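Side-chain contacts in DUF724 domain-containing protein 6-like (Raphanus sativus, PDB 5ZWX), which binds a histone H3 peptide carrying the H3K9me2 mark through Agenet domains and probably links that mark to DNA methylation in heterochromatin: residues 21-26 and 31-36; 57-60 and 66-69; 107-112 and 140-145. All blocks are in the same frame, centred on the assembly; numbering follows the deposited sequence.

Overall arrangement
The three contacts follow one another along the chain, and all reach one curled antiparallel sheet. Contacts 1 and 2 lie within the Agenet domain, their centres about 13 Å apart, and they touch where Tyr34 packs on Thr57 and Leu58. Contact 3 lies later in the chain, its centre about 12 Å from that of contact 1. Strands 32-40 and 106-116 are neighbours in the sheet and join contacts 1 and 3, with Trp33 N close to Trp107 O. Contacts 2 and 3 do not touch; their centres are about 23 Å apart. The bound peptide lies against residues of contacts 1 and 2 and packs on Trp108, consistent with a site centred on the first two contacts.

Contact 1. Residues 21-26 and 31-36; sequences EISSNE and GSWYMG
Ile22 and Tyr34 form an antiparallel hydrogen-bonded pair, and Glu21 and Met35 form the non-hydrogen-bonded pair next to it. They build the hairpin of strands 19-22 and 32-40 in the Agenet domain, a member of the SH3 clan. Ile22 N donates to Tyr34 O at 2.8 Å. Tyr34 N returns a straighter bond to Ile22 O, 2.9 Å long with 169° at the hydrogen. A water also donates to Ile22 O and links it to Ser32 OG.

Past this pair, Ser23 CB lies over one face of Trp33, 3.7 Å from the centroid of the six-membered ring. Glu21 O meets the same ring at its edge. Glu21 and Met35, a selenomethionine, run side by side. The Met35 chain bends at chi2 (-58°) and chi3 (93°), which brings CE within 3.4 Å of Glu21 CG. The Glu21 carboxylate is held by salt bridges from Arg78 to OE1 and from Arg140 to OE2. Beyond the strand, Ser24 OG accepts from Glu26 N in an ST turn, and the Glu26 carboxylate pairs with a basic side chain of the bound peptide. Ile22 CD1 ends 3.9 Å from Gly36 CA, where a CB would collide with it.

Contact 2. Residues 57-60 and 66-69; sequences TLFF and KRLR
Leu58 O accepts from Leu68 N at 2.8 Å, with 174° at the hydrogen. Phe60 N donates to Lys66 O at 2.9 Å. Between these bonds Phe59 and Arg67 form a non-hydrogen-bonded antiparallel pair. The Phe59 ring and the Arg67 chain run side by side, with Phe59 CE2 3.6 Å from Arg67 CG.

The chain turns a corner at Thr57. Strand 51-55 before it and the short strand 58-59 after it both pair with strand 67-72, as the curled sheet of this Agenet domain bends. The bound peptide lies here: it makes backbone hydrogen bonds with Phe59, and basic side-chain atoms of the peptide pack on Leu58 and on Leu68.

Phe60 reaches back over segment 66-69. With CG anti to the backbone N (chi1 177°), the Leu68 side chain crosses the Phe60 ring and sets CD1 over its centre, 3.5 Å from its centroid. The CD1 methyl stands 9° off the ring normal, a close CH-pi contact. Arg67 O meets the edge of the same ring, 3.6 Å from Phe60 CD2. The aliphatic part of Lys66 runs past the base of Phe60, with Lys66 CE 3.7 Å from Phe60 CB.

Contact 3. Residues 107-112 and 140-145; sequences WWEGTV and RFHREW
Arg140 lies along one face of Trp107, and its side chain runs from the six-membered ring to the five-membered ring. Its CB starts beyond the rim, 4.0 Å from Trp107 CZ3. CG sits between the backbone N and the carbonyl carbon (chi1 66°), which turns the extended chain onto the ring, and CG comes 3.7 Å from Trp107 CE3. CD lies over the six-membered ring, 3.7 Å from its centroid, in a CH-pi contact. NE is 3.6 Å above Trp107 CD2, where the two rings fuse. CZ stands over the five-membered ring, 3.8 Å from its centroid, a cation-pi contact with the guanidinium and indole planes only 6° apart. At the tip NH1 reaches over CD1 and NE1, and NH2 over CB.

A salt bridge from NE to Asp100 helps to fix the rotation of the guanidinium. An alanine in place of Trp107 would remove the indole and is likely to leave one face of the Arg140 guanidinium without its stacking partner.

Strands 106-116 and 139-146 both pair with strand 98-103, so these side chains meet across that middle strand of the curled antiparallel sheet. Further along, the Glu109 carboxylate stacks on the His142 ring with planes 19° apart. Glu109 OE2 lies 3.4 Å above the ring and is not hydrogen-bonded to it. The ring uses its edge instead: His142 NE2 donates an almost straight bond in the ring plane to Glu144 OE2 at 2.7 Å, meeting that oxygen from above the carboxylate plane. His142 ND1 is hydrogen-bonded to Asp100. Glu109 OE1 is 4.2 Å from Glu144 OE2, and this gathering of acids would probably favour a protonated histidine.

Contact 1. Residues 21-26 and 31-36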
# COMPACT_ATOMS: atom_id res chain seq x y z
N GLU A 21 5.07 2.94 -1.80
CA GLU A 21 4.04 2.36 -0.96
C GLU A 21 4.74 1.77 0.26
O GLU A 21 5.86 1.22 0.18
CB GLU A 21 3.24 1.31 -1.72
CG GLU A 21 2.64 1.90 -3.01
CD GLU A 21 1.60 1.02 -3.68
OE1 GLU A 21 1.46 -0.16 -3.30
OE2 GLU A 21 0.96 1.50 -4.64
N ILE A 22 4.08 1.90 1.40
CA ILE A 22 4.70 1.61 2.69
C ILE A 22 3.91 0.53 3.38
O ILE A 22 2.64 0.67 3.56
CB ILE A 22 4.71 2.86 3.59
CG1 ILE A 22 5.34 4.04 2.84
CG2 ILE A 22 5.33 2.53 4.97
CD1 ILE A 22 5.02 5.40 3.39
N SER A 23 4.58 -0.55 3.77
CA SER A 23 3.90 -1.57 4.56
C SER A 23 4.40 -1.49 6.01
O SER A 23 5.46 -0.96 6.27
CB SER A 23 4.13 -2.97 3.98
OG SER A 23 5.51 -3.20 3.78
N SER A 24 3.60 -1.96 6.94
CA SER A 24 3.95 -1.89 8.36
C SER A 24 4.12 -3.28 8.93
O SER A 24 3.57 -4.26 8.40
CB SER A 24 2.90 -1.12 9.14
OG SER A 24 3.06 -1.29 10.54
N ASN A 25 4.86 -3.35 10.03
CA ASN A 25 5.11 -4.58 10.73
C ASN A 25 4.06 -4.80 11.82
O ASN A 25 3.87 -5.91 12.33
CB ASN A 25 6.52 -4.56 11.33
CG ASN A 25 7.60 -4.24 10.29
OD1 ASN A 25 7.52 -4.68 9.14
ND2 ASN A 25 8.63 -3.49 10.69
N GLU A 26 3.36 -3.72 12.17
CA GLU A 26 2.39 -3.76 13.26
C GLU A 26 1.17 -4.59 12.88
O GLU A 26 0.68 -4.49 11.75
CB GLU A 26 1.95 -2.34 13.66
CG GLU A 26 3.10 -1.37 13.87
CD GLU A 26 2.62 0.07 13.92
OE1 GLU A 26 1.50 0.30 14.42
OE2 GLU A 26 3.35 0.97 13.46
N GLY A 31 -1.40 -6.54 5.85
CA GLY A 31 -2.06 -6.50 4.57
C GLY A 31 -2.26 -5.12 3.97
O GLY A 31 -2.88 -5.01 2.90
N SER A 32 -1.74 -4.07 4.60
CA SER A 32 -1.92 -2.73 4.02
C SER A 32 -0.70 -2.18 3.31
O SER A 32 0.43 -2.52 3.66
CB SER A 32 -2.28 -1.70 5.08
OG SER A 32 -1.22 -1.48 5.97
N TRP A 33 -0.99 -1.27 2.37
CA TRP A 33 0.01 -0.43 1.71
C TRP A 33 -0.51 1.01 1.79
O TRP A 33 -1.60 1.31 1.29
CB TRP A 33 0.20 -0.88 0.26
CG TRP A 33 0.90 -2.21 0.14
CD1 TRP A 33 0.33 -3.43 -0.09
CD2 TRP A 33 2.32 -2.45 0.27
NE1 TRP A 33 1.31 -4.41 -0.12
CE2 TRP A 33 2.53 -3.83 0.10
CE3 TRP A 33 3.41 -1.63 0.52
CZ2 TRP A 33 3.82 -4.41 0.16
CZ3 TRP A 33 4.70 -2.20 0.57
CH2 TRP A 33 4.88 -3.57 0.40
N TYR A 34 0.25 1.89 2.45
CA TYR A 34 -0.07 3.32 2.52
C TYR A 34 0.85 4.14 1.63
O TYR A 34 2.05 3.87 1.59
CB TYR A 34 -0.00 3.82 3.97
CG TYR A 34 -1.36 3.54 4.64
CD1 TYR A 34 -1.72 2.25 5.02
CD2 TYR A 34 -2.30 4.56 4.82
CE1 TYR A 34 -3.01 1.97 5.60
CE2 TYR A 34 -3.57 4.30 5.40
CZ TYR A 34 -3.90 3.01 5.78
OH TYR A 34 -5.15 2.73 6.32
N MSE A 35 0.31 5.10 0.88
CA MSE A 35 1.13 5.87 -0.06
C MSE A 35 2.00 6.87 0.69
O MSE A 35 1.59 7.42 1.71
CB MSE A 35 0.26 6.61 -1.08
CG MSE A 35 -0.78 5.73 -1.76
SE MSE A 35 -0.01 4.16 -2.71
CE MSE A 35 -0.14 2.79 -1.30
N GLY A 36 3.23 7.10 0.20
CA GLY A 36 4.05 8.12 0.81
C GLY A 36 5.23 8.51 -0.07
O GLY A 36 5.24 8.20 -1.26
O HOH W 1 1.09 0.06 5.89
O HOH W 2 1.39 -3.74 6.00

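Contact 2. Residues 57-60 and 66-69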
# COMPACT_ATOMS: atom_id res chain seq x y z
N THR A 57 -1.29 10.23 3.43
CA THR A 57 -2.66 10.32 3.97
C THR A 57 -2.78 10.06 5.48
O THR A 57 -3.89 10.07 6.03
CB THR A 57 -3.60 9.33 3.27
OG1 THR A 57 -3.22 8.00 3.64
CG2 THR A 57 -3.53 9.48 1.75
N LEU A 58 -1.66 9.79 6.14
CA LEU A 58 -1.66 9.64 7.60
C LEU A 58 -0.92 10.81 8.21
O LEU A 58 0.11 11.25 7.68
CB LEU A 58 -0.99 8.33 8.04
CG LEU A 58 -1.63 6.99 7.64
CD1 LEU A 58 -0.83 5.85 8.26
CD2 LEU A 58 -3.09 6.94 8.05
N PHE A 59 -1.43 11.29 9.34
CA PHE A 59 -0.94 12.49 10.01
C PHE A 59 -0.56 12.16 11.46
O PHE A 59 -1.06 11.19 12.03
CB PHE A 59 -2.00 13.60 9.95
CG PHE A 59 -2.30 14.06 8.55
CD1 PHE A 59 -3.07 13.29 7.70
CD2 PHE A 59 -1.76 15.24 8.08
CE1 PHE A 59 -3.30 13.69 6.39
CE2 PHE A 59 -2.00 15.66 6.78
CZ PHE A 59 -2.76 14.88 5.94
N PHE A 60 0.32 12.97 12.03
CA PHE A 60 0.72 12.82 13.43
C PHE A 60 -0.47 13.08 14.34
O PHE A 60 -0.68 12.38 15.33
CB PHE A 60 1.86 13.77 13.79
CG PHE A 60 3.22 13.14 13.70
CD1 PHE A 60 3.69 12.30 14.70
CD2 PHE A 60 4.05 13.39 12.61
CE1 PHE A 60 4.95 11.71 14.61
CE2 PHE A 60 5.31 12.81 12.51
CZ PHE A 60 5.76 11.97 13.51
N LYS A 66 0.50 18.05 10.54
CA LYS A 66 1.77 17.45 10.11
C LYS A 66 1.61 16.02 9.59
O LYS A 66 1.13 15.14 10.31
CB LYS A 66 2.78 17.45 11.27
CG LYS A 66 2.14 17.49 12.66
CD LYS A 66 3.17 17.35 13.78
CE LYS A 66 2.50 17.18 15.14
NZ LYS A 66 2.12 18.48 15.75
N ARG A 67 2.01 15.78 8.35
CA ARG A 67 1.97 14.42 7.83
C ARG A 67 2.90 13.53 8.64
O ARG A 67 3.96 13.97 9.09
CB ARG A 67 2.34 14.39 6.35
CG ARG A 67 1.29 15.02 5.48
CD ARG A 67 1.57 14.85 4.01
NE ARG A 67 0.45 15.34 3.21
CZ ARG A 67 0.42 15.39 1.89
NH1 ARG A 67 1.47 14.97 1.18
NH2 ARG A 67 -0.66 15.85 1.27
N LEU A 68 2.48 12.29 8.87
CA LEU A 68 3.25 11.37 9.69
C LEU A 68 4.59 11.05 9.01
O LEU A 68 4.63 10.80 7.81
CB LEU A 68 2.46 10.08 9.93
CG LEU A 68 3.19 9.00 10.72
CD1 LEU A 68 3.53 9.51 12.12
CD2 LEU A 68 2.39 7.70 10.78
N ARG A 69 5.67 11.06 9.78
CA ARG A 69 6.95 10.58 9.26
C ARG A 69 7.42 9.42 10.13
O ARG A 69 7.20 9.42 11.34
CB ARG A 69 7.99 11.70 9.25
CG ARG A 69 7.69 12.81 8.27
CD ARG A 69 8.81 13.84 8.29
NE ARG A 69 8.77 14.75 7.14
CZ ARG A 69 9.80 15.48 6.74
NH1 ARG A 69 10.96 15.40 7.38
NH2 ARG A 69 9.68 16.27 5.68

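Contact 3. Residues 107-112 and 140-145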
# COMPACT_ATOMS: atom_id res chain seq x y z
N TRP A 107 -4.48 1.12 1.05
CA TRP A 107 -4.88 -0.06 0.30
C TRP A 107 -4.72 -1.34 1.11
O TRP A 107 -3.64 -1.62 1.63
CB TRP A 107 -4.05 -0.18 -1.00
CG TRP A 107 -4.35 0.92 -1.99
CD1 TRP A 107 -3.65 2.08 -2.18
CD2 TRP A 107 -5.43 0.95 -2.93
NE1 TRP A 107 -4.22 2.82 -3.18
CE2 TRP A 107 -5.32 2.16 -3.66
CE3 TRP A 107 -6.50 0.09 -3.22
CZ2 TRP A 107 -6.22 2.52 -4.68
CZ3 TRP A 107 -7.39 0.44 -4.23
CH2 TRP A 107 -7.24 1.65 -4.94
N TRP A 108 -5.79 -2.14 1.20
CA TRP A 108 -5.76 -3.35 2.03
C TRP A 108 -6.02 -4.57 1.16
O TRP A 108 -7.03 -4.62 0.45
CB TRP A 108 -6.83 -3.26 3.16
CG TRP A 108 -6.59 -2.12 4.09
CD1 TRP A 108 -6.85 -0.80 3.83
CD2 TRP A 108 -6.01 -2.17 5.42
NE1 TRP A 108 -6.48 -0.04 4.94
CE2 TRP A 108 -5.95 -0.85 5.90
CE3 TRP A 108 -5.54 -3.21 6.23
CZ2 TRP A 108 -5.44 -0.54 7.18
CZ3 TRP A 108 -5.04 -2.90 7.50
CH2 TRP A 108 -4.99 -1.58 7.95
N GLU A 109 -5.13 -5.54 1.22
CA GLU A 109 -5.27 -6.75 0.39
C GLU A 109 -6.40 -7.66 0.88
O GLU A 109 -6.46 -8.00 2.05
CB GLU A 109 -3.97 -7.55 0.40
CG GLU A 109 -4.08 -8.86 -0.31
CD GLU A 109 -2.72 -9.50 -0.54
OE1 GLU A 109 -1.76 -9.11 0.16
OE2 GLU A 109 -2.63 -10.38 -1.42
N GLY A 110 -7.24 -8.11 -0.04
CA GLY A 110 -8.26 -9.11 0.24
C GLY A 110 -8.60 -9.93 -0.99
O GLY A 110 -7.95 -9.81 -2.04
N THR A 111 -9.63 -10.78 -0.86
CA THR A 111 -10.06 -11.67 -1.94
C THR A 111 -11.53 -11.48 -2.24
O THR A 111 -12.34 -11.47 -1.32
CB THR A 111 -9.85 -13.16 -1.56
OG1 THR A 111 -8.45 -13.41 -1.36
CG2 THR A 111 -10.38 -14.06 -2.65
N VAL A 112 -11.89 -11.35 -3.51
CA VAL A 112 -13.30 -11.18 -3.89
C VAL A 112 -14.03 -12.49 -3.68
O VAL A 112 -13.62 -13.52 -4.20
CB VAL A 112 -13.44 -10.70 -5.35
CG1 VAL A 112 -14.95 -10.56 -5.80
CG2 VAL A 112 -12.69 -9.39 -5.54
N ARG A 140 -8.25 -2.27 -6.61
CA ARG A 140 -7.24 -2.46 -7.66
C ARG A 140 -6.79 -3.93 -7.68
O ARG A 140 -6.82 -4.60 -6.68
CB ARG A 140 -6.06 -1.51 -7.44
CG ARG A 140 -5.25 -1.82 -6.18
CD ARG A 140 -4.08 -0.79 -5.94
NE ARG A 140 -3.22 -1.16 -4.80
CZ ARG A 140 -2.11 -0.50 -4.43
NH1 ARG A 140 -1.73 0.61 -5.08
NH2 ARG A 140 -1.38 -0.94 -3.40
N PHE A 141 -6.33 -4.43 -8.81
CA PHE A 141 -5.83 -5.80 -8.83
C PHE A 141 -4.55 -5.80 -8.05
O PHE A 141 -3.77 -4.86 -8.17
CB PHE A 141 -5.65 -6.31 -10.27
CG PHE A 141 -6.95 -6.57 -10.95
CD1 PHE A 141 -7.69 -7.69 -10.61
CD2 PHE A 141 -7.45 -5.69 -11.90
CE1 PHE A 141 -8.92 -7.93 -11.22
CE2 PHE A 141 -8.65 -5.94 -12.52
CZ PHE A 141 -9.39 -7.06 -12.18
N HIS A 142 -4.38 -6.81 -7.20
CA HIS A 142 -3.21 -6.89 -6.34
C HIS A 142 -1.98 -7.27 -7.15
O HIS A 142 -2.07 -8.11 -8.04
CB HIS A 142 -3.42 -7.93 -5.24
CG HIS A 142 -2.29 -7.99 -4.27
ND1 HIS A 142 -2.13 -7.06 -3.25
CD2 HIS A 142 -1.21 -8.80 -4.19
CE1 HIS A 142 -1.04 -7.33 -2.57
NE2 HIS A 142 -0.45 -8.39 -3.13
N ARG A 143 -0.85 -6.66 -6.83
CA ARG A 143 0.44 -7.01 -7.45
C ARG A 143 1.50 -7.12 -6.38
O ARG A 143 1.35 -6.51 -5.31
CB ARG A 143 0.86 -5.98 -8.50
CG ARG A 143 -0.08 -5.85 -9.69
CD ARG A 143 0.72 -5.80 -11.01
NE ARG A 143 -0.03 -5.08 -12.04
CZ ARG A 143 0.38 -4.87 -13.28
NH1 ARG A 143 1.56 -5.32 -13.68
NH2 ARG A 143 -0.39 -4.20 -14.12
N GLU A 144 2.59 -7.85 -6.66
CA GLU A 144 3.65 -7.99 -5.67
C GLU A 144 4.93 -7.49 -6.29
O GLU A 144 5.13 -7.65 -7.48
CB GLU A 144 3.81 -9.43 -5.19
CG GLU A 144 2.70 -9.93 -4.26
CD GLU A 144 2.77 -9.38 -2.83
OE1 GLU A 144 3.80 -8.82 -2.40
OE2 GLU A 144 1.79 -9.55 -2.10
N TRP A 145 5.73 -6.83 -5.49
CA TRP A 145 7.05 -6.35 -5.91
C TRP A 145 8.07 -7.36 -5.45
O TRP A 145 8.34 -7.49 -4.27
CB TRP A 145 7.30 -4.96 -5.34
CG TRP A 145 8.65 -4.44 -5.52
CD1 TRP A 145 9.63 -4.35 -4.58
CD2 TRP A 145 9.19 -3.89 -6.73
NE1 TRP A 145 10.77 -3.79 -5.13
CE2 TRP A 145 10.51 -3.48 -6.45
CE3 TRP A 145 8.67 -3.68 -8.01
CZ2 TRP A 145 11.33 -2.91 -7.42
CZ3 TRP A 145 9.49 -3.11 -8.97
CH2 TRP A 145 10.81 -2.73 -8.67